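Local coordinates for protein aeromonas extracellular serine protease (PDB 3WQB) that cleaves peptide bonds after paired basic residues, one of them lysine, as a secreted calcium-binding serine protease of the furin subfamily of subtilases, at residues A[91-96]-A[169-174]; A[70-75]-A[345-350]; A[201-206]-A[210-215]. The protein carries 1 engineered substitution. All coordinates share one frame; numbering follows the deposited sequence.

Overall arrangement
The three contacts lie in the N-terminal subtilisin domain, around its parallel sheet. The chain first passes 70-75, which leads into strand 73-77, and then the 91-96 loop. Residues 169-174 close contact 1 over 72 intervening residues and lead into strand 173-179, the sheet neighbour of 73-77. Helix 191-205 follows. Contact 3 then closes a short loop between 201-206 and 210-215, which brings in the next strand, 211-215. Helix residues 345-350 close contact 2 last. Contacts 1 and 3 come one after the other, and both nest inside the long loop of contact 2. Met346 and Met350 of contact 2 also touch Ala211 of contact 3.

Contact 1 (A[91-96]-A[169-174])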
ATOM      1  N   ASN A  91       9.997 -19.021  15.026  1.00 13.42           N
ATOM      2  CA  ASN A  91      10.265 -18.411  13.726  1.00 13.46           C
ATOM      3  C   ASN A  91      10.864 -17.015  13.792  1.00 13.55           C
ATOM      4  O   ASN A  91      11.081 -16.384  12.763  1.00 14.68           O
ATOM      5  CB  ASN A  91       8.996 -18.422  12.863  1.00 13.01           C
ATOM      6  CG  ASN A  91       8.691 -19.807  12.305  1.00 12.67           C
ATOM      7  OD1 ASN A  91       9.566 -20.691  12.292  1.00 13.77           O
ATOM      8  ND2 ASN A  91       7.465 -20.012  11.852  1.00 12.78           N
ATOM      9  N   VAL A  92      11.155 -16.530  14.990  1.00 13.56           N
ATOM     10  CA  VAL A  92      11.769 -15.213  15.109  1.00 14.11           C
ATOM     11  C   VAL A  92      13.269 -15.362  14.961  1.00 14.86           C
ATOM     12  O   VAL A  92      13.881 -16.181  15.643  1.00 16.29           O
ATOM     13  CB  VAL A  92      11.409 -14.547  16.457  1.00 14.01           C
ATOM     14  CG1 VAL A  92      12.177 -13.247  16.663  1.00 14.94           C
ATOM     15  CG2 VAL A  92       9.906 -14.294  16.538  1.00 14.59           C
ATOM     16  N   ARG A  93      13.861 -14.580  14.069  1.00 14.74           N
ATOM     17  CA  ARG A  93      15.319 -14.583  13.965  1.00 14.93           C
ATOM     18  C   ARG A  93      15.882 -13.290  14.556  1.00 15.05           C
ATOM     19  O   ARG A  93      15.145 -12.321  14.733  1.00 14.97           O
ATOM     20  CB  ARG A  93      15.794 -14.825  12.532  1.00 15.84           C
ATOM     21  CG  ARG A  93      15.541 -13.679  11.602  1.00 15.43           C
ATOM     22  CD  ARG A  93      16.329 -13.846  10.306  1.00 15.67           C
ATOM     23  NE  ARG A  93      16.146 -12.695   9.430  1.00 14.99           N
ATOM     24  CZ  ARG A  93      17.120 -11.942   8.922  1.00 13.40           C
ATOM     25  NH1 ARG A  93      18.402 -12.213   9.154  1.00 15.35           N
ATOM     26  NH2 ARG A  93      16.806 -10.923   8.135  1.00 14.19           N
ATOM     27  N   PRO A  94      17.186 -13.273  14.879  1.00 14.96           N
ATOM     28  CA  PRO A  94      17.748 -12.060  15.473  1.00 14.67           C
ATOM     29  C   PRO A  94      17.651 -10.843  14.565  1.00 13.77           C
ATOM     30  O   PRO A  94      17.658 -10.975  13.333  1.00 13.91           O
ATOM     31  CB  PRO A  94      19.226 -12.423  15.673  1.00 14.85           C
ATOM     32  CG  PRO A  94      19.225 -13.896  15.791  1.00 16.18           C
ATOM     33  CD  PRO A  94      18.186 -14.355  14.814  1.00 15.45           C
ATOM     34  N   GLY A  95      17.564  -9.668  15.184  1.00 13.14           N
ATOM     35  CA  GLY A  95      17.639  -8.414  14.446  1.00 12.62           C
ATOM     36  C   GLY A  95      16.464  -7.467  14.583  1.00 12.71           C
ATOM     37  O   GLY A  95      16.548  -6.334  14.136  1.00 12.16           O
ATOM     38  N   SER A  96      15.366  -7.914  15.186  1.00 12.44           N
ATOM     39  CA  SER A  96      14.256  -7.002  15.470  1.00 12.35           C
ATOM     40  C   SER A  96      14.738  -5.798  16.266  1.00 12.53           C
ATOM     41  O   SER A  96      15.710  -5.897  17.025  1.00 12.94           O
ATOM     42  CB  SER A  96      13.169  -7.693  16.284  1.00 12.15           C
ATOM     43  OG  SER A  96      12.559  -8.758  15.578  1.00 11.88           O
ATOM     44  N   ARG A 169      18.916  -5.856   6.085  1.00 12.16           N
ATOM     45  CA  ARG A 169      19.322  -5.905   4.678  1.00 13.52           C
ATOM     46  C   ARG A 169      19.073  -7.267   4.034  1.00 13.60           C
ATOM     47  O   ARG A 169      18.785  -7.341   2.846  1.00 14.84           O
ATOM     48  CB  ARG A 169      20.784  -5.457   4.483  1.00 14.17           C
ATOM     49  CG  ARG A 169      21.835  -6.333   5.144  1.00 17.10           C
ATOM     50  CD  ARG A 169      23.255  -5.801   4.913  1.00 21.63           C
ATOM     51  NE  ARG A 169      23.483  -4.527   5.598  1.00 25.05           N
ATOM     52  CZ  ARG A 169      23.519  -3.335   5.007  1.00 24.84           C
ATOM     53  NH1 ARG A 169      23.373  -3.226   3.688  1.00 26.80           N
ATOM     54  NH2 ARG A 169      23.719  -2.248   5.735  1.00 23.55           N
ATOM     55  N   ASP A 170      19.161  -8.335   4.827  1.00 13.23           N
ATOM     56  CA  ASP A 170      19.067  -9.693   4.298  1.00 13.54           C
ATOM     57  C   ASP A 170      17.684 -10.313   4.391  1.00 13.22           C
ATOM     58  O   ASP A 170      17.534 -11.528   4.329  1.00 14.51           O
ATOM     59  CB  ASP A 170      20.110 -10.605   4.951  1.00 14.03           C
ATOM     60  CG  ASP A 170      19.918 -10.739   6.449  1.00 16.08           C
ATOM     61  OD1 ASP A 170      19.239  -9.877   7.067  1.00 17.56           O
ATOM     62  OD2 ASP A 170      20.474 -11.714   7.010  1.00 21.44           O
ATOM     63  N   ASN A 171      16.666  -9.476   4.534  1.00 12.49           N
ATOM     64  CA  ASN A 171      15.304  -9.944   4.307  1.00 11.59           C
ATOM     65  C   ASN A 171      15.014 -10.025   2.824  1.00 11.17           C
ATOM     66  O   ASN A 171      15.483  -9.186   2.049  1.00 12.38           O
ATOM     67  CB  ASN A 171      14.290  -9.032   4.981  1.00 11.36           C
ATOM     68  CG  ASN A 171      14.337  -9.153   6.469  1.00 11.01           C
ATOM     69  OD1 ASN A 171      13.972 -10.190   7.025  1.00 12.34           O
ATOM     70  ND2 ASN A 171      14.819  -8.108   7.134  1.00 12.11           N
ATOM     71  N   ARG A 172      14.256 -11.043   2.437  1.00 10.14           N
ATOM     72  CA  ARG A 172      13.768 -11.150   1.068  1.00 10.05           C
ATOM     73  C   ARG A 172      12.317 -10.686   0.895  1.00  9.77           C
ATOM     74  O   ARG A 172      11.850 -10.584  -0.235  1.00 10.38           O
ATOM     75  CB  ARG A 172      13.928 -12.561   0.515  1.00 10.00           C
ATOM     76  CG  ARG A 172      15.370 -12.907   0.150  1.00 11.46           C
ATOM     77  CD  ARG A 172      15.442 -13.991  -0.921  1.00 12.62           C
ATOM     78  NE  ARG A 172      15.056 -13.447  -2.218  1.00 12.59           N
ATOM     79  CZ  ARG A 172      14.657 -14.163  -3.268  1.00 12.06           C
ATOM     80  NH1 ARG A 172      14.580 -15.493  -3.212  1.00 13.30           N
ATOM     81  NH2 ARG A 172      14.313 -13.527  -4.389  1.00 13.85           N
ATOM     82  N   VAL A 173      11.604 -10.407   1.992  1.00  9.93           N
ATOM     83  CA  VAL A 173      10.251  -9.853   1.912  1.00  9.80           C
ATOM     84  C   VAL A 173      10.145  -8.753   2.959  1.00  9.29           C
ATOM     85  O   VAL A 173      10.523  -8.948   4.115  1.00  9.82           O
ATOM     86  CB  VAL A 173       9.157 -10.930   2.147  1.00  9.73           C
ATOM     87  CG1 VAL A 173       7.784 -10.325   1.974  1.00 10.20           C
ATOM     88  CG2 VAL A 173       9.328 -12.106   1.185  1.00 10.99           C
ATOM     89  N   PHE A 174       9.638  -7.595   2.549  1.00  9.10           N
ATOM     90  CA  PHE A 174       9.324  -6.508   3.489  1.00  8.53           C
ATOM     91  C   PHE A 174       7.834  -6.286   3.496  1.00  8.47           C
ATOM     92  O   PHE A 174       7.264  -5.826   2.506  1.00  8.98           O
ATOM     93  CB  PHE A 174      10.062  -5.220   3.117  1.00  9.06           C
ATOM     94  CG  PHE A 174      11.545  -5.313   3.312  1.00  9.20           C
ATOM     95  CD1 PHE A 174      12.373  -5.760   2.289  1.00  9.37           C
ATOM     96  CD2 PHE A 174      12.115  -4.973   4.538  1.00 10.52           C
ATOM     97  CE1 PHE A 174      13.759  -5.865   2.489  1.00 10.51           C
ATOM     98  CE2 PHE A 174      13.486  -5.078   4.746  1.00 10.26           C
ATOM     99  CZ  PHE A 174      14.313  -5.523   3.718  1.00 10.33           C
TER
HETATM  100  O   HOH W   1      13.424 -12.065   9.070  1.00 13.63           O
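Arg93 reaches across to Asp170 and Asn171, and its guanidinium carries the whole contact. The site lies in the subtilase domain, where the loop after strand 73-77 meets the turn that leads into strand 173-179. The side chain of Arg93 runs extended from CG to NE (chi2 166°, chi3 -177°) and delivers its flat end to both partners.

The more enclosed part is at Asn171, which is buried. Arg93 NH2 bonds to Asn171 OD1 at 3.1 Å. The bond is nearly straight at the hydrogen, but the donor stands above the carbonyl plane. The other arm of the amide is held as well: Asn171 ND2 bonds to Gln142 OE1 and to Ser168 O. Arg93 also touches Asn73, Gln140 and Gln142.

The outer part is the salt bridge to Asp170, an exposed residue. Arg93 grips the carboxylate end-on with two nitrogens. The planes of the two groups are 65° apart, so the two flat groups do not share a plane. Arg93 NH2 lies 2.9 Å from Asp170 OD1, which it meets from above the carboxylate plane. Arg93 NH1 lies 3.0 Å from Asp170 OD2, on the syn side, and this bond is more bent. NH2 therefore serves two acceptors, both close to the guanidinium plane. At the NE edge a water accepts from Arg93 NE at 2.8 Å and lies 2.8 Å from Asn171 OD1, to which it can donate.

Contact 2 (A[70-75]-A[345-350]); sequences QGVNVA and AMALLM
Val72 sets both of its methyls against the helix residues Ala347 and Met350. Its CG1 lies 3.8 Å from Ala347 CB. Its CG2 lies 3.8 Å from Met350 CB and also approaches the backbone, 3.5 Å from Ala347 O. The two branches bear on neighbouring points of one helix face. With CG1 anti to the backbone N (chi1 -176°), CG2 falls beside that N and is turned to Met350. The Met350 side chain crosses Val72 at about a right angle. It runs extended beyond CG, and its SD passes 4.1 Å from Val72 CG1.

The small side chain of Ala347 is consistent with the close approach of the backbones: Val72 CA and Ala347 CA are 5.9 Å apart. This is the packing of helix 335-352 against the parallel sheet of the subtilase fold, at the start of strand 73-77. Val74 also directs its side chain toward the helix, but at a longer range.

In the next shell, Val173 of the adjacent strand touches Val72, Val74 and Met350. Backbone bonds from Val72 and Val74 to Gln140 hold the segment to strand 140-144. Beyond the helix, Leu361 of helix 358-368 touches Met346 and Met350.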
ATOM      1  N   GLN A  70      10.676 -22.106   3.905  1.00 13.05           N
ATOM      2  CA  GLN A  70      11.992 -22.371   4.481  1.00 13.85           C
ATOM      3  C   GLN A  70      13.088 -21.547   3.808  1.00 13.46           C
ATOM      4  O   GLN A  70      13.137 -21.445   2.576  1.00 14.69           O
ATOM      5  CB  GLN A  70      12.313 -23.875   4.427  1.00 14.35           C
ATOM      6  CG  GLN A  70      12.272 -24.543   3.031  1.00 16.92           C
ATOM      7  CD  GLN A  70      10.915 -25.140   2.635  1.00 18.07           C
ATOM      8  OE1 GLN A  70       9.859 -24.647   3.012  1.00 16.68           O
ATOM      9  NE2 GLN A  70      10.957 -26.199   1.838  1.00 20.47           N
ATOM     10  N   GLY A  71      13.920 -20.913   4.631  1.00 13.73           N
ATOM     11  CA  GLY A  71      15.045 -20.123   4.148  1.00 13.74           C
ATOM     12  C   GLY A  71      14.699 -18.692   3.784  1.00 13.97           C
ATOM     13  O   GLY A  71      15.580 -17.933   3.378  1.00 14.84           O
ATOM     14  N   VAL A  72      13.422 -18.319   3.925  1.00 12.98           N
ATOM     15  CA  VAL A  72      12.969 -16.965   3.555  1.00 12.61           C
ATOM     16  C   VAL A  72      12.811 -16.041   4.759  1.00 11.95           C
ATOM     17  O   VAL A  72      12.071 -16.356   5.692  1.00 12.31           O
ATOM     18  CB  VAL A  72      11.663 -16.995   2.742  1.00 12.12           C
ATOM     19  CG1 VAL A  72      11.264 -15.572   2.295  1.00 12.43           C
ATOM     20  CG2 VAL A  72      11.829 -17.878   1.519  1.00 12.91           C
ATOM     21  N   ASN A  73      13.514 -14.908   4.724  1.00 11.71           N
ATOM     22  CA  ASN A  73      13.495 -13.924   5.807  1.00 11.61           C
ATOM     23  C   ASN A  73      12.498 -12.817   5.492  1.00 11.14           C
ATOM     24  O   ASN A  73      12.577 -12.185   4.431  1.00 10.94           O
ATOM     25  CB  ASN A  73      14.885 -13.319   6.022  1.00 12.78           C
ATOM     26  CG  ASN A  73      15.886 -14.314   6.579  1.00 13.09           C
ATOM     27  OD1 ASN A  73      15.525 -15.280   7.263  1.00 14.31           O
ATOM     28  ND2 ASN A  73      17.164 -14.068   6.296  1.00 15.33           N
ATOM     29  N   VAL A  74      11.546 -12.618   6.398  1.00 11.33           N
ATOM     30  CA  VAL A  74      10.499 -11.620   6.237  1.00 11.21           C
ATOM     31  C   VAL A  74      10.588 -10.573   7.347  1.00 10.43           C
ATOM     32  O   VAL A  74      10.623 -10.924   8.532  1.00 11.26           O
ATOM     33  CB  VAL A  74       9.089 -12.264   6.268  1.00 11.02           C
ATOM     34  CG1 VAL A  74       8.020 -11.218   6.002  1.00 11.45           C
ATOM     35  CG2 VAL A  74       8.965 -13.393   5.251  1.00 12.23           C
ATOM     36  N   ALA A  75      10.605  -9.292   6.963  1.00 10.47           N
ATOM     37  CA  ALA A  75      10.530  -8.183   7.923  1.00 10.28           C
ATOM     38  C   ALA A  75       9.098  -7.681   8.031  1.00 10.18           C
ATOM     39  O   ALA A  75       8.470  -7.361   7.019  1.00 10.72           O
ATOM     40  CB  ALA A  75      11.432  -7.041   7.498  1.00 10.88           C
ATOM     41  N   ALA A 345       2.643 -15.818   0.511  1.00 10.34           N
ATOM     42  CA  ALA A 345       2.634 -16.430  -0.823  1.00 10.62           C
ATOM     43  C   ALA A 345       4.001 -16.273  -1.496  1.00 10.52           C
ATOM     44  O   ALA A 345       4.542 -17.221  -2.075  1.00 10.90           O
ATOM     45  CB  ALA A 345       1.541 -15.812  -1.687  1.00 11.30           C
ATOM     46  N   MET A 346       4.544 -15.062  -1.415  1.00 10.54           N
ATOM     47  CA  MET A 346       5.868 -14.767  -1.924  1.00 11.03           C
ATOM     48  C   MET A 346       6.922 -15.663  -1.270  1.00 10.92           C
ATOM     49  O   MET A 346       7.789 -16.214  -1.953  1.00 11.10           O
ATOM     50  CB  MET A 346       6.191 -13.296  -1.679  1.00 11.76           C
ATOM     51  CG  MET A 346       7.418 -12.793  -2.406  1.00 13.47           C
ATOM     52  SD  MET A 346       7.223 -12.755  -4.205  1.00 13.23           S
ATOM     53  CE  MET A 346       6.144 -11.358  -4.497  1.00 13.77           C
ATOM     54  N   ALA A 347       6.847 -15.817   0.055  1.00 10.47           N
ATOM     55  CA  ALA A 347       7.809 -16.653   0.768  1.00 11.10           C
ATOM     56  C   ALA A 347       7.712 -18.111   0.312  1.00 10.82           C
ATOM     57  O   ALA A 347       8.730 -18.798   0.178  1.00 11.68           O
ATOM     58  CB  ALA A 347       7.613 -16.548   2.262  1.00 11.19           C
ATOM     59  N   LEU A 348       6.506 -18.585   0.039  1.00 10.93           N
ATOM     60  CA  LEU A 348       6.334 -19.942  -0.480  1.00 10.80           C
ATOM     61  C   LEU A 348       7.059 -20.093  -1.820  1.00 10.70           C
ATOM     62  O   LEU A 348       7.851 -21.022  -2.022  1.00 11.20           O
ATOM     63  CB  LEU A 348       4.850 -20.304  -0.626  1.00 11.17           C
ATOM     64  CG  LEU A 348       4.074 -20.442   0.688  1.00 10.63           C
ATOM     65  CD1 LEU A 348       2.626 -20.824   0.429  1.00 11.21           C
ATOM     66  CD2 LEU A 348       4.731 -21.468   1.598  1.00 11.75           C
ATOM     67  N   LEU A 349       6.811 -19.159  -2.727  1.00 11.28           N
ATOM     68  CA  LEU A 349       7.419 -19.231  -4.043  1.00 11.78           C
ATOM     69  C   LEU A 349       8.931 -19.150  -3.960  1.00 11.96           C
ATOM     70  O   LEU A 349       9.636 -19.915  -4.614  1.00 12.85           O
ATOM     71  CB  LEU A 349       6.881 -18.124  -4.946  1.00 12.25           C
ATOM     72  CG  LEU A 349       5.386 -18.158  -5.241  1.00 14.12           C
ATOM     73  CD1 LEU A 349       5.056 -17.043  -6.188  1.00 15.30           C
ATOM     74  CD2 LEU A 349       4.927 -19.487  -5.790  1.00 15.65           C
ATOM     75  N   MET A 350       9.426 -18.214  -3.158  1.00 11.78           N
ATOM     76  CA  MET A 350      10.861 -18.064  -2.978  1.00 12.35           C
ATOM     77  C   MET A 350      11.493 -19.322  -2.404  1.00 12.72           C
ATOM     78  O   MET A 350      12.600 -19.689  -2.787  1.00 13.58           O
ATOM     79  CB  MET A 350      11.174 -16.867  -2.086  1.00 12.42           C
ATOM     80  CG  MET A 350      10.895 -15.527  -2.730  1.00 11.89           C
ATOM     81  SD  MET A 350      11.151 -14.219  -1.525  1.00 12.88           S
ATOM     82  CE  MET A 350      11.100 -12.789  -2.607  1.00 13.30           C
TER

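Contact 3 (A[201-206]-A[210-215])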
ATOM      1  N   GLU A 201      14.774   0.166  -4.537  1.00 10.15           N
ATOM      2  CA  GLU A 201      15.322  -0.240  -5.834  1.00 10.77           C
ATOM      3  C   GLU A 201      16.538  -1.136  -5.638  1.00 10.88           C
ATOM      4  O   GLU A 201      16.635  -2.206  -6.247  1.00 10.79           O
ATOM      5  CB  GLU A 201      15.677   0.986  -6.677  1.00 10.77           C
ATOM      6  CG  GLU A 201      16.383   0.622  -7.983  1.00 11.47           C
ATOM      7  CD  GLU A 201      16.572   1.784  -8.934  1.00 14.46           C
ATOM      8  OE1 GLU A 201      16.145   2.918  -8.630  1.00 18.18           O
ATOM      9  OE2 GLU A 201      17.171   1.554 -10.002  1.00 17.33           O
ATOM     10  N   GLN A 202      17.457  -0.712  -4.774  1.00 10.72           N
ATOM     11  CA  GLN A 202      18.673  -1.492  -4.553  1.00 11.93           C
ATOM     12  C   GLN A 202      18.366  -2.860  -3.953  1.00 11.69           C
ATOM     13  O   GLN A 202      18.968  -3.866  -4.316  1.00 12.45           O
ATOM     14  CB  GLN A 202      19.635  -0.712  -3.672  1.00 12.87           C
ATOM     15  CG  GLN A 202      20.252   0.453  -4.395  1.00 16.97           C
ATOM     16  CD  GLN A 202      20.829   0.062  -5.768  1.00 20.80           C
ATOM     17  OE1 GLN A 202      21.548  -0.942  -5.898  1.00 23.72           O
ATOM     18  NE2 GLN A 202      20.531   0.867  -6.790  1.00 21.41           N
ATOM     19  N   GLN A 203      17.413  -2.884  -3.027  1.00 10.55           N
ATOM     20  CA  GLN A 203      17.021  -4.110  -2.360  1.00 11.07           C
ATOM     21  C   GLN A 203      16.254  -5.066  -3.267  1.00 10.77           C
ATOM     22  O   GLN A 203      16.365  -6.281  -3.130  1.00 11.44           O
ATOM     23  CB  GLN A 203      16.200  -3.776  -1.120  1.00 10.92           C
ATOM     24  CG  GLN A 203      17.065  -3.299   0.057  1.00 11.27           C
ATOM     25  CD  GLN A 203      17.850  -4.441   0.676  1.00 12.02           C
ATOM     26  OE1 GLN A 203      19.025  -4.645   0.364  1.00 16.17           O
ATOM     27  NE2 GLN A 203      17.192  -5.213   1.524  1.00 14.75           N
ATOM     28  N   THR A 204      15.464  -4.515  -4.182  1.00 10.75           N
ATOM     29  CA  THR A 204      14.692  -5.344  -5.107  1.00 10.78           C
ATOM     30  C   THR A 204      15.592  -5.974  -6.175  1.00 11.60           C
ATOM     31  O   THR A 204      15.465  -7.167  -6.471  1.00 11.99           O
ATOM     32  CB  THR A 204      13.567  -4.537  -5.788  1.00 10.49           C
ATOM     33  OG1 THR A 204      12.648  -4.050  -4.800  1.00 10.89           O
ATOM     34  CG2 THR A 204      12.803  -5.404  -6.791  1.00  9.61           C
ATOM     35  N   LEU A 205      16.488  -5.172  -6.743  1.00 12.25           N
ATOM     36  CA  LEU A 205      17.247  -5.604  -7.933  1.00 13.24           C
ATOM     37  C   LEU A 205      18.543  -6.376  -7.688  1.00 14.58           C
ATOM     38  O   LEU A 205      19.202  -6.774  -8.637  1.00 17.12           O
ATOM     39  CB  LEU A 205      17.482  -4.416  -8.875  1.00 13.49           C
ATOM     40  CG  LEU A 205      16.191  -3.809  -9.450  1.00 13.41           C
ATOM     41  CD1 LEU A 205      16.513  -2.646 -10.369  1.00 15.52           C
ATOM     42  CD2 LEU A 205      15.294  -4.839 -10.165  1.00 14.01           C
ATOM     43  N   LYS A 206      18.880  -6.647  -6.440  1.00 14.67           N
ATOM     44  CA  LYS A 206      20.126  -7.366  -6.158  1.00 14.76           C
ATOM     45  C   LYS A 206      19.929  -8.875  -6.263  1.00 14.78           C
ATOM     46  O   LYS A 206      18.812  -9.360  -6.421  1.00 15.31           O
ATOM     47  CB  LYS A 206      20.617  -7.013  -4.763  1.00 15.05           C
ATOM     48  CG  LYS A 206      19.605  -7.375  -3.698  1.00 14.84           C
ATOM     49  CD  LYS A 206      20.085  -7.023  -2.331  1.00 16.32           C
ATOM     50  CE  LYS A 206      19.162  -7.660  -1.332  1.00 15.73           C
ATOM     51  NZ  LYS A 206      19.640  -7.530   0.069  1.00 17.27           N
ATOM     52  N   ALA A 210      14.768  -8.583  -2.775  1.00 10.98           N
ATOM     53  CA  ALA A 210      13.680  -8.453  -1.805  1.00 10.50           C
ATOM     54  C   ALA A 210      12.407  -7.904  -2.427  1.00 10.37           C
ATOM     55  O   ALA A 210      12.437  -6.948  -3.200  1.00 10.81           O
ATOM     56  CB  ALA A 210      14.121  -7.580  -0.654  1.00 10.95           C
ATOM     57  N   ALA A 211      11.300  -8.537  -2.075  1.00 10.24           N
ATOM     58  CA  ALA A 211       9.974  -8.099  -2.485  1.00  9.85           C
ATOM     59  C   ALA A 211       9.317  -7.231  -1.419  1.00  9.44           C
ATOM     60  O   ALA A 211       9.076  -7.695  -0.297  1.00  9.98           O
ATOM     61  CB  ALA A 211       9.106  -9.306  -2.765  1.00 10.32           C
ATOM     62  N   TYR A 212       9.084  -5.967  -1.758  1.00  9.11           N
ATOM     63  CA  TYR A 212       8.294  -5.062  -0.916  1.00  8.57           C
ATOM     64  C   TYR A 212       6.819  -5.270  -1.210  1.00  8.99           C
ATOM     65  O   TYR A 212       6.418  -5.215  -2.371  1.00  9.17           O
ATOM     66  CB  TYR A 212       8.706  -3.598  -1.166  1.00  8.59           C
ATOM     67  CG  TYR A 212      10.099  -3.320  -0.671  1.00  8.89           C
ATOM     68  CD1 TYR A 212      11.216  -3.610  -1.465  1.00  9.16           C
ATOM     69  CD2 TYR A 212      10.308  -2.789   0.600  1.00  9.93           C
ATOM     70  CE1 TYR A 212      12.507  -3.385  -0.995  1.00 10.61           C
ATOM     71  CE2 TYR A 212      11.591  -2.564   1.083  1.00  9.60           C
ATOM     72  CZ  TYR A 212      12.689  -2.862   0.276  1.00 10.34           C
ATOM     73  OH  TYR A 212      13.962  -2.628   0.733  1.00 12.01           O
ATOM     74  N   ILE A 213       6.038  -5.539  -0.161  1.00  8.64           N
ATOM     75  CA  ILE A 213       4.594  -5.771  -0.263  1.00  8.69           C
ATOM     76  C   ILE A 213       3.891  -4.673   0.515  1.00  8.41           C
ATOM     77  O   ILE A 213       4.338  -4.307   1.613  1.00  8.72           O
ATOM     78  CB  ILE A 213       4.210  -7.162   0.311  1.00  8.64           C
ATOM     79  CG1 ILE A 213       5.245  -8.241  -0.085  1.00  9.80           C
ATOM     80  CG2 ILE A 213       2.781  -7.526  -0.068  1.00  9.93           C
ATOM     81  CD1 ILE A 213       5.352  -8.535  -1.579  1.00 11.09           C
ATOM     82  N   LYS A 214       2.802  -4.143  -0.041  1.00  8.31           N
ATOM     83  CA  LYS A 214       2.249  -2.892   0.434  1.00  8.66           C
ATOM     84  C   LYS A 214       0.719  -2.887   0.432  1.00  8.39           C
ATOM     85  O   LYS A 214       0.092  -3.204  -0.580  1.00  8.24           O
ATOM     86  CB  LYS A 214       2.782  -1.761  -0.453  1.00  8.72           C
ATOM     87  CG  LYS A 214       2.331  -0.352  -0.081  1.00  9.53           C
ATOM     88  CD  LYS A 214       2.819   0.060   1.310  1.00 10.39           C
ATOM     89  CE  LYS A 214       2.705   1.554   1.511  1.00 10.50           C
ATOM     90  NZ  LYS A 214       1.277   2.008   1.528  1.00 11.33           N
ATOM     91  N   ALA A 215       0.120  -2.527   1.570  1.00  8.01           N
ATOM     92  CA  ALA A 215      -1.336  -2.428   1.683  1.00  8.10           C
ATOM     93  C   ALA A 215      -1.880  -1.297   0.818  1.00  8.22           C
ATOM     94  O   ALA A 215      -1.347  -0.182   0.837  1.00  9.07           O
ATOM     95  CB  ALA A 215      -1.718  -2.203   3.128  1.00  8.48           C
TER
HETATM   96  O   HOH W   2      10.016  -5.215  -4.461  1.00  9.46           O
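Gln203 and Thr204, near the end of helix 191-205, meet Ala210, just before strand 211-215, and Tyr212 within it. One direct hydrogen bond joins the two backbones. Ala210 N donates to Gln203 O at 2.8 Å, and the bond is nearly straight at 169°. A CA-H...O contact lies beside it, with Thr204 CA 3.4 Å from Ala210 O.

A water makes a second polar link. It donates to Thr204 OG1 at 2.9 Å and accepts from Tyr212 N at 3.0 Å. Thr204 OG1 lies beside its own backbone N (chi1 -62°), and it is also bonded to Phe200 O one helical turn back.

Van der Waals contacts gather at the edge of the Tyr212 ring, where Gln203 CB and Thr204 OG1 both lie near its plane. Gln203 CB is 3.7 Å from Tyr212 CE1 and 3.1 Å from Tyr212 OH. The hydroxyl is hydrogen-bonded to Leu162 O. Gln203 bends at its second torsion, and its amide plane stands 75° from the ring. Its OE1 takes a bond from Lys206 NZ at 3.0 Å, while Gln203 NE2 and Lys206 NZ both bond to Arg169 O.

The contact belongs to a beta-alpha-beta unit of strand 173-179, helix 191-205 and strand 211-215. The Tyr212 ring stacks with Phe200 of the helix and with Phe174 of strand 173-179. Strand 211-215 lies between 173-179 and 255-261, and its Ile213 packs on helix 335-352.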